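PDB 2VSE: mosquitocidal toxin from Lysinibacillus sphaericus, which is toxic to mosquitoes, pairing a probable ADP-ribosyltransferase domain with ricin-B-like lectin domains that probably bind carbohydrate. Local coordinates for residues Y273-K278 / Q404-E409; R281-T286 / V296-N301; V285-D290 / P328-S333; G352-Y357 / R371-P376. All blocks are in the same frame, centred on the assembly; numbering follows the deposited sequence.

Contact 1. Residues Y273-K278 / Q404-E409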
loop_
_atom_site.group_PDB
_atom_site.type_symbol
_atom_site.label_atom_id
_atom_site.label_comp_id
_atom_site.label_asym_id
_atom_site.label_seq_id
_atom_site.Cartn_x
_atom_site.Cartn_y
_atom_site.Cartn_z
ATOM N N TYR A 273 3.421 -9.539 27.229
ATOM C CA TYR A 273 2.194 -10.058 26.657
ATOM C C TYR A 273 0.991 -9.566 27.441
ATOM O O TYR A 273 1.120 -9.114 28.587
ATOM C CB TYR A 273 2.190 -11.583 26.717
ATOM C CG TYR A 273 3.257 -12.265 25.892
ATOM C CD1 TYR A 273 3.046 -12.547 24.530
ATOM C CD2 TYR A 273 4.462 -12.656 26.466
ATOM C CE1 TYR A 273 4.010 -13.180 23.769
ATOM C CE2 TYR A 273 5.442 -13.289 25.704
ATOM C CZ TYR A 273 5.210 -13.549 24.359
ATOM O OH TYR A 273 6.172 -14.179 23.599
ATOM N N GLN A 274 -0.180 -9.672 26.819
ATOM C CA GLN A 274 -1.444 -9.641 27.542
ATOM C C GLN A 274 -2.081 -11.028 27.482
ATOM O O GLN A 274 -1.939 -11.747 26.493
ATOM C CB GLN A 274 -2.393 -8.602 26.970
ATOM C CG GLN A 274 -2.008 -7.195 27.283
ATOM C CD GLN A 274 -3.172 -6.262 27.125
ATOM O OE1 GLN A 274 -3.610 -5.969 26.007
ATOM N NE2 GLN A 274 -3.702 -5.790 28.250
ATOM N N ILE A 275 -2.770 -11.398 28.556
ATOM C CA ILE A 275 -3.456 -12.687 28.620
ATOM C C ILE A 275 -4.971 -12.460 28.594
ATOM O O ILE A 275 -5.543 -11.858 29.516
ATOM C CB ILE A 275 -2.993 -13.514 29.844
ATOM C CG1 ILE A 275 -1.462 -13.575 29.883
ATOM C CG2 ILE A 275 -3.546 -14.914 29.778
ATOM C CD1 ILE A 275 -0.866 -13.961 31.235
ATOM N N LYS A 276 -5.606 -12.925 27.521
ATOM C CA LYS A 276 -7.025 -12.667 27.265
ATOM C C LYS A 276 -7.834 -13.946 27.363
ATOM O O LYS A 276 -7.428 -14.976 26.823
ATOM C CB LYS A 276 -7.220 -12.100 25.861
ATOM C CG LYS A 276 -6.381 -10.886 25.535
ATOM C CD LYS A 276 -6.864 -10.254 24.263
ATOM C CE LYS A 276 -6.132 -8.942 23.999
ATOM N NZ LYS A 276 -6.548 -8.392 22.692
ATOM N N ASN A 277 -8.987 -13.881 28.021
ATOM C CA ASN A 277 -9.832 -15.057 28.147
ATOM C C ASN A 277 -10.565 -15.375 26.848
ATOM O O ASN A 277 -10.914 -14.469 26.091
ATOM C CB ASN A 277 -10.798 -14.924 29.322
ATOM C CG ASN A 277 -11.433 -16.249 29.693
ATOM O OD1 ASN A 277 -12.358 -16.719 29.027
ATOM N ND2 ASN A 277 -10.921 -16.872 30.747
ATOM N N LYS A 278 -10.792 -16.663 26.589
ATOM C CA LYS A 278 -11.507 -17.086 25.382
ATOM C C LYS A 278 -12.999 -16.743 25.446
ATOM O O LYS A 278 -13.583 -16.332 24.441
ATOM C CB LYS A 278 -11.318 -18.583 25.122
ATOM C CG LYS A 278 -11.817 -19.034 23.755
ATOM C CD LYS A 278 -12.121 -20.523 23.730
ATOM C CE LYS A 278 -12.569 -20.957 22.346
ATOM N NZ LYS A 278 -13.038 -22.375 22.299
ATOM N N GLN A 404 -11.305 -21.493 30.907
ATOM C CA GLN A 404 -9.921 -21.891 31.206
ATOM C C GLN A 404 -9.027 -21.911 29.953
ATOM O O GLN A 404 -7.874 -22.365 29.992
ATOM C CB GLN A 404 -9.827 -23.188 32.056
ATOM C CG GLN A 404 -10.325 -24.467 31.398
ATOM C CD GLN A 404 -10.287 -25.689 32.326
ATOM O OE1 GLN A 404 -9.932 -26.790 31.899
ATOM N NE2 GLN A 404 -10.665 -25.498 33.591
ATOM N N GLU A 405 -9.565 -21.394 28.850
ATOM C CA GLU A 405 -8.781 -21.219 27.626
ATOM C C GLU A 405 -8.388 -19.749 27.463
ATOM O O GLU A 405 -9.195 -18.846 27.716
ATOM C CB GLU A 405 -9.527 -21.764 26.396
ATOM C CG GLU A 405 -9.716 -23.292 26.400
ATOM C CD GLU A 405 -10.179 -23.868 25.052
ATOM O OE1 GLU A 405 -11.211 -24.570 25.019
ATOM O OE2 GLU A 405 -9.514 -23.631 24.022
ATOM N N TRP A 406 -7.139 -19.513 27.065
ATOM C CA TRP A 406 -6.597 -18.155 26.989
ATOM C C TRP A 406 -5.844 -17.867 25.694
ATOM O O TRP A 406 -5.303 -18.782 25.059
ATOM C CB TRP A 406 -5.649 -17.887 28.162
ATOM C CG TRP A 406 -6.245 -18.147 29.511
ATOM C CD1 TRP A 406 -6.321 -19.349 30.158
ATOM C CD2 TRP A 406 -6.842 -17.183 30.383
ATOM N NE1 TRP A 406 -6.932 -19.193 31.373
ATOM C CE2 TRP A 406 -7.258 -17.873 31.542
ATOM C CE3 TRP A 406 -7.059 -15.805 30.302
ATOM C CZ2 TRP A 406 -7.885 -17.229 32.613
ATOM C CZ3 TRP A 406 -7.689 -15.167 31.365
ATOM C CH2 TRP A 406 -8.095 -15.883 32.506
ATOM N N LEU A 407 -5.795 -16.585 25.329
ATOM C CA LEU A 407 -4.910 -16.094 24.278
ATOM C C LEU A 407 -3.718 -15.382 24.912
ATOM O O LEU A 407 -3.871 -14.590 25.844
ATOM C CB LEU A 407 -5.648 -15.122 23.360
ATOM C CG LEU A 407 -6.767 -15.632 22.448
ATOM C CD1 LEU A 407 -7.576 -14.468 21.937
ATOM C CD2 LEU A 407 -6.221 -16.434 21.277
ATOM N N ILE A 408 -2.525 -15.688 24.415
ATOM C CA ILE A 408 -1.317 -14.996 24.837
ATOM C C ILE A 408 -0.925 -14.063 23.702
ATOM O O ILE A 408 -0.359 -14.501 22.697
ATOM C CB ILE A 408 -0.177 -15.976 25.162
ATOM C CG1 ILE A 408 -0.620 -16.942 26.269
ATOM C CG2 ILE A 408 1.086 -15.213 25.593
ATOM C CD1 ILE A 408 0.330 -18.077 26.532
ATOM N N GLU A 409 -1.243 -12.781 23.866
ATOM C CA GLU A 409 -1.077 -11.797 22.799
ATOM C C GLU A 409 0.127 -10.890 23.031
ATOM O O GLU A 409 0.250 -10.275 24.087
ATOM C CB GLU A 409 -2.355 -10.962 22.625
ATOM C CG GLU A 409 -2.265 -9.976 21.479
ATOM C CD GLU A 409 -3.496 -9.082 21.323
ATOM O OE1 GLU A 409 -4.643 -9.600 21.307
ATOM O OE2 GLU A 409 -3.302 -7.853 21.176
HETATM O O HOH W 1 -2.084 -7.086 23.502
#
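Lys276 and Leu407 form a hydrogen-bonded antiparallel pair, Lys276 N to Leu407 O at 2.9 Å and Leu407 N to Lys276 O at 2.7 Å. Gln274 and Glu409 repeat the pattern, and Lys278 N closes the ladder on Glu405 O. The peptide groups of these pairs are thus satisfied by the partner strand. On the face of Gln274, Lys276 and Glu409, Lys276 NZ makes a salt bridge with Glu409 OE1 at 2.6 Å. The lysine chain is extended, and its amine comes from above the carboxylate plane. A water lies between Glu409 OE2 and Gln274 OE1 and can bond either. Gln274 NE2 is bonded outside the pair, to Asn301 and Gln307. On the opposite face Asn277 ND2 sits over one face of the Trp406 ring, 3.5 Å from Trp406 CH2. Asn277 OD1 accepts from Lys279 N, and Asn277 ND2 bonds Ser403 O. Trp406 NE1 bonds Leu380 O. Ile408 CG2 lies over a face of the Tyr273 ring, 3.5 Å from Tyr273 CD1. The first and last strands of this beta-trefoil lectin unit are paired here, with a salt bridge and water on the Lys276 face and ring packing under the Asn277 amide on the other.

Contact 2. Residues R281-T286 / V296-N301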
loop_
_atom_site.group_PDB
_atom_site.type_symbol
_atom_site.label_atom_id
_atom_site.label_comp_id
_atom_site.label_asym_id
_atom_site.label_seq_id
_atom_site.Cartn_x
_atom_site.Cartn_y
_atom_site.Cartn_z
ATOM N N ARG A 281 -12.928 -11.927 25.054
ATOM C CA ARG A 281 -11.622 -11.375 24.671
ATOM C C ARG A 281 -11.395 -9.922 25.094
ATOM O O ARG A 281 -10.273 -9.418 25.017
ATOM C CB ARG A 281 -11.412 -11.512 23.168
ATOM C CG ARG A 281 -11.086 -12.926 22.716
ATOM C CD ARG A 281 -11.009 -12.945 21.206
ATOM N NE ARG A 281 -10.755 -14.277 20.670
ATOM C CZ ARG A 281 -10.433 -14.514 19.400
ATOM N NH1 ARG A 281 -10.315 -13.503 18.540
ATOM N NH2 ARG A 281 -10.224 -15.763 18.989
ATOM N N ASN A 282 -12.454 -9.250 25.534
ATOM C CA ASN A 282 -12.337 -7.886 26.025
ATOM C C ASN A 282 -11.731 -7.816 27.433
ATOM O O ASN A 282 -11.318 -6.739 27.874
ATOM C CB ASN A 282 -13.696 -7.194 26.007
ATOM C CG ASN A 282 -14.318 -7.130 24.605
ATOM O OD1 ASN A 282 -13.622 -7.019 23.587
ATOM N ND2 ASN A 282 -15.639 -7.193 24.560
ATOM N N ILE A 283 -11.673 -8.964 28.124
ATOM C CA ILE A 283 -11.184 -9.028 29.507
ATOM C C ILE A 283 -9.792 -9.673 29.604
ATOM O O ILE A 283 -9.494 -10.652 28.914
ATOM C CB ILE A 283 -12.194 -9.746 30.449
ATOM C CG1 ILE A 283 -12.181 -11.262 30.216
ATOM C CG2 ILE A 283 -13.599 -9.172 30.264
ATOM C CD1 ILE A 283 -12.975 -12.092 31.228
ATOM N N VAL A 284 -8.942 -9.121 30.463
ATOM C CA VAL A 284 -7.564 -9.594 30.568
ATOM C C VAL A 284 -7.188 -9.893 32.002
ATOM O O VAL A 284 -7.819 -9.378 32.925
ATOM C CB VAL A 284 -6.538 -8.585 29.960
ATOM C CG1 VAL A 284 -6.646 -8.548 28.429
ATOM C CG2 VAL A 284 -6.713 -7.183 30.559
ATOM N N VAL A 285 -6.171 -10.742 32.169
ATOM C CA VAL A 285 -5.558 -11.022 33.470
ATOM C C VAL A 285 -4.907 -9.748 33.984
ATOM O O VAL A 285 -4.032 -9.177 33.321
ATOM C CB VAL A 285 -4.475 -12.131 33.374
ATOM C CG1 VAL A 285 -3.867 -12.397 34.732
ATOM C CG2 VAL A 285 -5.049 -13.426 32.803
ATOM N N THR A 286 -5.338 -9.299 35.156
ATOM C CA THR A 286 -4.869 -8.026 35.685
ATOM C C THR A 286 -4.585 -8.084 37.171
ATOM O O THR A 286 -5.389 -8.622 37.936
ATOM C CB THR A 286 -5.849 -6.861 35.338
ATOM O OG1 THR A 286 -5.987 -5.986 36.462
ATOM C CG2 THR A 286 -7.212 -7.373 34.969
ATOM N N VAL A 296 -5.395 -11.548 41.737
ATOM C CA VAL A 296 -5.337 -11.403 40.299
ATOM C C VAL A 296 -6.748 -11.616 39.769
ATOM O O VAL A 296 -7.371 -12.642 40.048
ATOM C CB VAL A 296 -4.345 -12.398 39.664
ATOM C CG1 VAL A 296 -4.512 -12.436 38.164
ATOM C CG2 VAL A 296 -2.909 -12.028 40.031
ATOM N N GLU A 297 -7.249 -10.632 39.024
ATOM C CA GLU A 297 -8.639 -10.632 38.564
ATOM C C GLU A 297 -8.739 -10.447 37.056
ATOM O O GLU A 297 -7.781 -10.026 36.394
ATOM C CB GLU A 297 -9.435 -9.518 39.249
ATOM C CG GLU A 297 -9.608 -9.672 40.756
ATOM C CD GLU A 297 -9.938 -8.355 41.446
ATOM O OE1 GLU A 297 -10.212 -8.385 42.663
ATOM O OE2 GLU A 297 -9.919 -7.292 40.779
ATOM N N SER A 298 -9.906 -10.767 36.511
ATOM C CA SER A 298 -10.241 -10.347 35.161
ATOM C C SER A 298 -10.766 -8.925 35.242
ATOM O O SER A 298 -11.514 -8.583 36.167
ATOM C CB SER A 298 -11.305 -11.258 34.542
ATOM O OG SER A 298 -12.544 -11.150 35.221
ATOM N N TYR A 299 -10.358 -8.098 34.286
ATOM C CA TYR A 299 -10.902 -6.750 34.154
ATOM C C TYR A 299 -10.969 -6.417 32.680
ATOM O O TYR A 299 -10.195 -6.947 31.881
ATOM C CB TYR A 299 -10.030 -5.733 34.889
ATOM C CG TYR A 299 -10.774 -4.518 35.370
ATOM C CD1 TYR A 299 -11.252 -4.450 36.680
ATOM C CD2 TYR A 299 -10.991 -3.420 34.527
ATOM C CE1 TYR A 299 -11.935 -3.325 37.136
ATOM C CE2 TYR A 299 -11.681 -2.292 34.975
ATOM C CZ TYR A 299 -12.149 -2.254 36.280
ATOM O OH TYR A 299 -12.826 -1.146 36.742
ATOM N N LYS A 300 -11.904 -5.553 32.319
ATOM C CA LYS A 300 -11.985 -5.038 30.964
ATOM C C LYS A 300 -10.637 -4.422 30.576
ATOM O O LYS A 300 -10.100 -3.588 31.303
ATOM C CB LYS A 300 -13.125 -4.017 30.875
ATOM C CG LYS A 300 -13.372 -3.412 29.502
ATOM C CD LYS A 300 -14.519 -2.402 29.579
ATOM C CE LYS A 300 -14.619 -1.558 28.332
ATOM N NZ LYS A 300 -15.439 -0.329 28.605
ATOM N N ASN A 301 -10.100 -4.867 29.440
ATOM C CA ASN A 301 -8.846 -4.357 28.888
ATOM C C ASN A 301 -8.921 -2.865 28.551
ATOM O O ASN A 301 -9.747 -2.454 27.738
ATOM C CB ASN A 301 -8.447 -5.169 27.640
ATOM C CG ASN A 301 -6.965 -5.016 27.269
ATOM O OD1 ASN A 301 -6.197 -4.369 27.975
ATOM N ND2 ASN A 301 -6.567 -5.626 26.159
HETATM O O HOH W 2 -8.581 -7.227 24.830
HETATM O O HOH W 3 -11.649 -4.236 26.571
#
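Strands 283-286 and 296-300 run antiparallel at 140°, a twisted beta hairpin with axes 4.4 Å apart at closest. Val284 with Tyr299 and Thr286 with Glu297 are the hydrogen-bonded pairs. Thr286 N gives to Glu297 O at 2.8 Å, while Tyr299 N to Val284 O is longer, at 3.2 Å. Beyond the strand end, Asn301 N still gives to Asn282 O at 2.7 Å. Asn282 O also takes a water that bridges to Asn301 O, and a second water joins Arg281 O to Asn301 ND2. On the face of Thr286 and Tyr299, the tyrosine ring leads away from the partner strand. Val284 crosses the Asn301 amide, its CG1 3.7 Å from Asn301 ND2. Asn301 OD1 accepts from Gln274 and Gly303. On the other face Val285 CG1 meets Val296 CG1 at 3.5 Å. Each of these methyls stands beside its own carbonyl carbon, opposite the backbone N (chi1 -180° and 168°). Ile283 CD1 reaches Ser298 CB further along. Glu297 OE2 makes a salt bridge with Lys390 NZ. The hairpin is therefore held by its backbone ladder and by the Val285-Val296 methyl contact, while water completes the bonding at its open end.

Contact 3. Residues V285-D290 / P328-S333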
loop_
_atom_site.group_PDB
_atom_site.type_symbol
_atom_site.label_atom_id
_atom_site.label_comp_id
_atom_site.label_asym_id
_atom_site.label_seq_id
_atom_site.Cartn_x
_atom_site.Cartn_y
_atom_site.Cartn_z
ATOM N N VAL A 285 -6.171 -10.742 32.169
ATOM C CA VAL A 285 -5.558 -11.022 33.470
ATOM C C VAL A 285 -4.907 -9.748 33.984
ATOM O O VAL A 285 -4.032 -9.177 33.321
ATOM C CB VAL A 285 -4.475 -12.131 33.374
ATOM C CG1 VAL A 285 -3.867 -12.397 34.732
ATOM C CG2 VAL A 285 -5.049 -13.426 32.803
ATOM N N THR A 286 -5.338 -9.299 35.156
ATOM C CA THR A 286 -4.869 -8.026 35.685
ATOM C C THR A 286 -4.585 -8.084 37.171
ATOM O O THR A 286 -5.389 -8.622 37.936
ATOM C CB THR A 286 -5.849 -6.861 35.338
ATOM O OG1 THR A 286 -5.987 -5.986 36.462
ATOM C CG2 THR A 286 -7.212 -7.373 34.969
ATOM N N LEU A 287 -3.443 -7.527 37.575
ATOM C CA LEU A 287 -3.089 -7.455 38.989
ATOM C C LEU A 287 -3.743 -6.241 39.634
ATOM O O LEU A 287 -3.503 -5.103 39.223
ATOM C CB LEU A 287 -1.569 -7.438 39.183
ATOM C CG LEU A 287 -1.062 -7.445 40.635
ATOM C CD1 LEU A 287 -1.488 -8.708 41.398
ATOM C CD2 LEU A 287 0.448 -7.267 40.652
ATOM N N ASP A 288 -4.565 -6.498 40.650
ATOM C CA ASP A 288 -5.425 -5.466 41.236
ATOM C C ASP A 288 -4.666 -4.266 41.791
ATOM O O ASP A 288 -4.993 -3.132 41.465
ATOM C CB ASP A 288 -6.347 -6.056 42.313
ATOM C CG ASP A 288 -7.436 -5.079 42.736
ATOM O OD1 ASP A 288 -8.071 -4.485 41.832
ATOM O OD2 ASP A 288 -7.648 -4.896 43.962
ATOM N N SER A 289 -3.647 -4.531 42.605
ATOM C CA SER A 289 -2.846 -3.490 43.234
ATOM C C SER A 289 -1.345 -3.801 43.168
ATOM O O SER A 289 -0.925 -4.684 42.422
ATOM C CB SER A 289 -3.279 -3.319 44.680
ATOM O OG SER A 289 -2.712 -2.133 45.213
ATOM N N ASP A 290 -0.539 -3.078 43.946
ATOM C CA ASP A 290 0.918 -3.250 43.898
ATOM C C ASP A 290 1.541 -3.758 45.200
ATOM O O ASP A 290 2.708 -3.478 45.479
ATOM C CB ASP A 290 1.606 -1.961 43.411
ATOM C CG ASP A 290 1.456 -0.789 44.383
ATOM O OD1 ASP A 290 0.768 -0.919 45.422
ATOM O OD2 ASP A 290 2.043 0.280 44.099
ATOM N N PRO A 328 6.854 -5.367 38.689
ATOM C CA PRO A 328 7.687 -6.489 38.211
ATOM C C PRO A 328 8.133 -7.474 39.296
ATOM O O PRO A 328 8.368 -8.640 38.981
ATOM C CB PRO A 328 8.901 -5.789 37.582
ATOM C CG PRO A 328 8.423 -4.414 37.270
ATOM C CD PRO A 328 7.460 -4.063 38.353
ATOM N N THR A 329 8.250 -7.023 40.549
ATOM C CA THR A 329 8.592 -7.930 41.654
ATOM C C THR A 329 7.441 -8.859 42.062
ATOM O O THR A 329 7.601 -9.686 42.963
ATOM C CB THR A 329 9.054 -7.182 42.946
ATOM O OG1 THR A 329 8.060 -6.228 43.327
ATOM C CG2 THR A 329 10.393 -6.488 42.755
ATOM N N LEU A 330 6.282 -8.719 41.431
ATOM C CA LEU A 330 5.140 -9.553 41.790
ATOM C C LEU A 330 4.817 -10.565 40.703
ATOM O O LEU A 330 4.614 -10.204 39.553
ATOM C CB LEU A 330 3.905 -8.708 42.111
ATOM C CG LEU A 330 3.882 -7.956 43.445
ATOM C CD1 LEU A 330 2.572 -7.205 43.597
ATOM C CD2 LEU A 330 4.082 -8.905 44.621
ATOM N N LEU A 331 4.764 -11.838 41.090
ATOM C CA LEU A 331 4.547 -12.936 40.150
ATOM C C LEU A 331 3.142 -13.515 40.295
ATOM O O LEU A 331 2.624 -13.657 41.411
ATOM C CB LEU A 331 5.590 -14.048 40.369
ATOM C CG LEU A 331 7.077 -13.788 40.062
ATOM C CD1 LEU A 331 7.719 -12.738 40.977
ATOM C CD2 LEU A 331 7.868 -15.089 40.108
ATOM N N LEU A 332 2.533 -13.843 39.163
ATOM C CA LEU A 332 1.244 -14.524 39.136
ATOM C C LEU A 332 1.392 -15.860 39.857
ATOM O O LEU A 332 2.103 -16.747 39.381
ATOM C CB LEU A 332 0.800 -14.728 37.694
ATOM C CG LEU A 332 -0.660 -15.095 37.464
ATOM C CD1 LEU A 332 -1.150 -14.521 36.152
ATOM C CD2 LEU A 332 -0.828 -16.602 37.483
ATOM N N SER A 333 0.722 -15.985 41.006
ATOM C CA SER A 333 0.965 -17.067 41.957
ATOM C C SER A 333 -0.314 -17.738 42.458
ATOM O O SER A 333 -1.359 -17.087 42.582
ATOM C CB SER A 333 1.719 -16.523 43.175
ATOM O OG SER A 333 3.013 -16.061 42.846
#
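Val285 and Leu332 meet inside a ricin-type beta-trefoil, where the strands of the lectin domain turn apolar side chains inward. The contact joins strand 283-287 and the turn after it to strand 331-333 and the residues leading into it. Those two strands are the outermost of one four-stranded sheet, so they meet through side chains and not as neighbours. The interaction between them is apolar. Val285 CG1 touches Leu332 CD1 at 3.7 Å, the two side chains crossing at about a right angle. With chi1 at -165°, Leu332 CG stands beside the carbonyl carbon, and the end of the side chain comes closer to the valine. The second pair is Leu287 and Leu330, also nearly perpendicular. The methyl Leu330 CD1 also rests against the backbone of Asp290, 3.9 Å from Asp290 C. Trp309 lies beside both Leu287 and Leu332 and extends this apolar patch.

The polar bonds belong to each side separately. Leu332 O receives Trp358 NE1, and Val285 O receives Trp309 NE1. Ser333 OG donates to Leu331 O at 2.8 Å, from above the carbonyl plane, and is also bonded to Gln356. The shortest approach between the two segments is Leu287 CD2 to Leu330 CD1, at 3.6 Å.

Contact 4. Residues G352-Y357 / R371-P376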
loop_
_atom_site.group_PDB
_atom_site.type_symbol
_atom_site.label_atom_id
_atom_site.label_comp_id
_atom_site.label_asym_id
_atom_site.label_seq_id
_atom_site.Cartn_x
_atom_site.Cartn_y
_atom_site.Cartn_z
ATOM N N GLY A 352 10.709 -19.033 45.326
ATOM C CA GLY A 352 11.539 -20.191 45.017
ATOM C C GLY A 352 10.690 -21.401 44.695
ATOM O O GLY A 352 11.187 -22.375 44.140
ATOM N N SER A 353 9.405 -21.313 45.042
ATOM C CA SER A 353 8.446 -22.412 44.956
ATOM C C SER A 353 7.953 -22.680 43.544
ATOM O O SER A 353 7.899 -21.769 42.722
ATOM C CB SER A 353 7.237 -22.085 45.827
ATOM O OG SER A 353 6.197 -23.032 45.646
ATOM N N ASN A 354 7.554 -23.922 43.284
ATOM C CA ASN A 354 6.961 -24.296 42.010
ATOM C C ASN A 354 5.529 -23.776 41.823
ATOM O O ASN A 354 5.011 -23.763 40.692
ATOM C CB ASN A 354 7.047 -25.808 41.771
ATOM C CG ASN A 354 8.456 -26.276 41.353
ATOM O OD1 ASN A 354 9.368 -25.473 41.152
ATOM N ND2 ASN A 354 8.628 -27.593 41.228
ATOM N N ASN A 355 4.903 -23.310 42.905
ATOM C CA ASN A 355 3.549 -22.750 42.790
ATOM C C ASN A 355 3.444 -21.390 42.072
ATOM O O ASN A 355 2.343 -20.885 41.837
ATOM C CB ASN A 355 2.804 -22.770 44.137
ATOM C CG ASN A 355 3.406 -21.836 45.176
ATOM O OD1 ASN A 355 3.945 -20.774 44.856
ATOM N ND2 ASN A 355 3.296 -22.229 46.442
ATOM N N GLN A 356 4.594 -20.818 41.711
ATOM C CA GLN A 356 4.624 -19.621 40.860
ATOM C C GLN A 356 5.147 -19.971 39.476
ATOM O O GLN A 356 5.561 -19.101 38.722
ATOM C CB GLN A 356 5.474 -18.513 41.472
ATOM C CG GLN A 356 5.130 -18.190 42.914
ATOM C CD GLN A 356 6.081 -17.183 43.508
ATOM O OE1 GLN A 356 7.279 -17.439 43.631
ATOM N NE2 GLN A 356 5.552 -16.019 43.875
ATOM N N TYR A 357 5.145 -21.258 39.157
ATOM C CA TYR A 357 5.498 -21.712 37.824
ATOM C C TYR A 357 4.277 -22.310 37.158
ATOM O O TYR A 357 3.432 -22.936 37.818
ATOM C CB TYR A 357 6.618 -22.745 37.866
ATOM C CG TYR A 357 7.997 -22.179 38.108
ATOM C CD1 TYR A 357 8.826 -21.836 37.038
ATOM C CD2 TYR A 357 8.490 -22.006 39.408
ATOM C CE1 TYR A 357 10.109 -21.327 37.253
ATOM C CE2 TYR A 357 9.770 -21.494 39.629
ATOM C CZ TYR A 357 10.569 -21.164 38.548
ATOM O OH TYR A 357 11.822 -20.657 38.749
ATOM N N ARG A 371 -1.430 -24.560 33.584
ATOM C CA ARG A 371 -1.549 -25.429 34.745
ATOM C C ARG A 371 -0.343 -25.298 35.678
ATOM O O ARG A 371 0.802 -25.249 35.231
ATOM C CB ARG A 371 -1.882 -26.883 34.343
ATOM C CG ARG A 371 -0.761 -27.726 33.740
ATOM C CD ARG A 371 -1.286 -28.720 32.679
ATOM N NE ARG A 371 -2.242 -29.701 33.205
ATOM C CZ ARG A 371 -3.116 -30.381 32.462
ATOM N NH1 ARG A 371 -3.171 -30.193 31.149
ATOM N NH2 ARG A 371 -3.944 -31.244 33.035
ATOM N N ASN A 372 -0.622 -25.194 36.974
ATOM C CA ASN A 372 0.412 -24.943 37.979
ATOM C C ASN A 372 1.432 -26.071 38.090
ATOM O O ASN A 372 1.074 -27.252 38.110
ATOM C CB ASN A 372 -0.217 -24.670 39.339
ATOM C CG ASN A 372 0.780 -24.118 40.330
ATOM O OD1 ASN A 372 1.399 -24.867 41.087
ATOM N ND2 ASN A 372 0.965 -22.800 40.316
ATOM N N LEU A 373 2.706 -25.698 38.164
ATOM C CA LEU A 373 3.783 -26.683 38.175
ATOM C C LEU A 373 3.763 -27.548 39.430
ATOM O O LEU A 373 4.019 -28.749 39.349
ATOM C CB LEU A 373 5.153 -26.022 37.980
ATOM C CG LEU A 373 6.367 -26.948 37.786
ATOM C CD1 LEU A 373 6.263 -27.793 36.512
ATOM C CD2 LEU A 373 7.670 -26.167 37.792
ATOM N N SER A 374 3.449 -26.950 40.579
ATOM C CA SER A 374 3.430 -27.697 41.843
ATOM C C SER A 374 2.285 -28.713 41.922
ATOM O O SER A 374 2.404 -29.717 42.615
ATOM C CB SER A 374 3.420 -26.768 43.055
ATOM O OG SER A 374 2.155 -26.170 43.218
ATOM N N ASP A 375 1.198 -28.443 41.202
ATOM C CA ASP A 375 0.065 -29.358 41.091
ATOM C C ASP A 375 -0.542 -29.239 39.683
ATOM O O ASP A 375 -1.427 -28.412 39.451
ATOM C CB ASP A 375 -0.971 -29.059 42.176
ATOM C CG ASP A 375 -2.064 -30.108 42.251
ATOM O OD1 ASP A 375 -2.429 -30.667 41.192
ATOM O OD2 ASP A 375 -2.565 -30.364 43.373
ATOM N N PRO A 376 -0.048 -30.055 38.731
ATOM C CA PRO A 376 -0.435 -29.920 37.321
ATOM C C PRO A 376 -1.914 -30.213 37.029
ATOM O O PRO A 376 -2.381 -29.950 35.912
ATOM C CB PRO A 376 0.495 -30.901 36.595
ATOM C CG PRO A 376 0.918 -31.869 37.620
ATOM C CD PRO A 376 0.926 -31.142 38.935
#
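Leu373 packs against Tyr357 where two turns of the ricin-type beta-trefoil meet, an ST turn at Ser353 and an Asx turn at Asn372. The close-packed part centres on the backbone of Tyr357 and the amide of Asn372. Leu373 N gives to Tyr357 O at 2.9 Å, coming from above the carbonyl plane. Asn372 ND2 gives to Asn355 O at 2.8 Å; the acceptor lies in the plane of the amide, but the donor stands above the plane of that carbonyl. The other end of the amide, Asn372 OD1, accepts two bonds, from Ser374 N, which makes the Asx turn, and from Ser374 OG at 2.6 Å. Three bonds thus fix the amide's rotation. Leu373 lies alongside Tyr357, pointing the same way, with Leu373 CD2 3.6 Å from Tyr357 CB. The Tyr357 hydroxyl bonds Lys321 NZ.

At the partly exposed edge, Asn354 and Ser374 only touch, with no bond between them; their CB atoms are 4.0 Å apart. Asn354 OD1 bonds Lys317 NZ, outside both segments. Arg371 faces away from the 352-357 turn, and its NE bonds Pro376 O. The Asn354 amide still meets the leucine, with Asn354 CG 3.6 Å from Leu373 CD2.

All four contacts belong to one ricin-type beta-trefoil lectin unit, well away from the centre of the chain. Contact 1 pairs its first and last strands, and the other three lie between those two segments in sequence. Contacts 1 and 2 have centres about 9 Å apart and are joined by Ile275 O to Val285 N at 2.9 Å and by Gln274 NE2 to Asn301 OD1, also 2.9 Å. Contacts 2 and 3 share Val285 and Thr286, so one strand serves both the hairpin and the interior. Ser333 OG to Gln356 NE2 at 2.7 Å ties contact 3 to contact 4. Contacts 1 and 4 do not touch; their nearest atoms are about 8 Å apart.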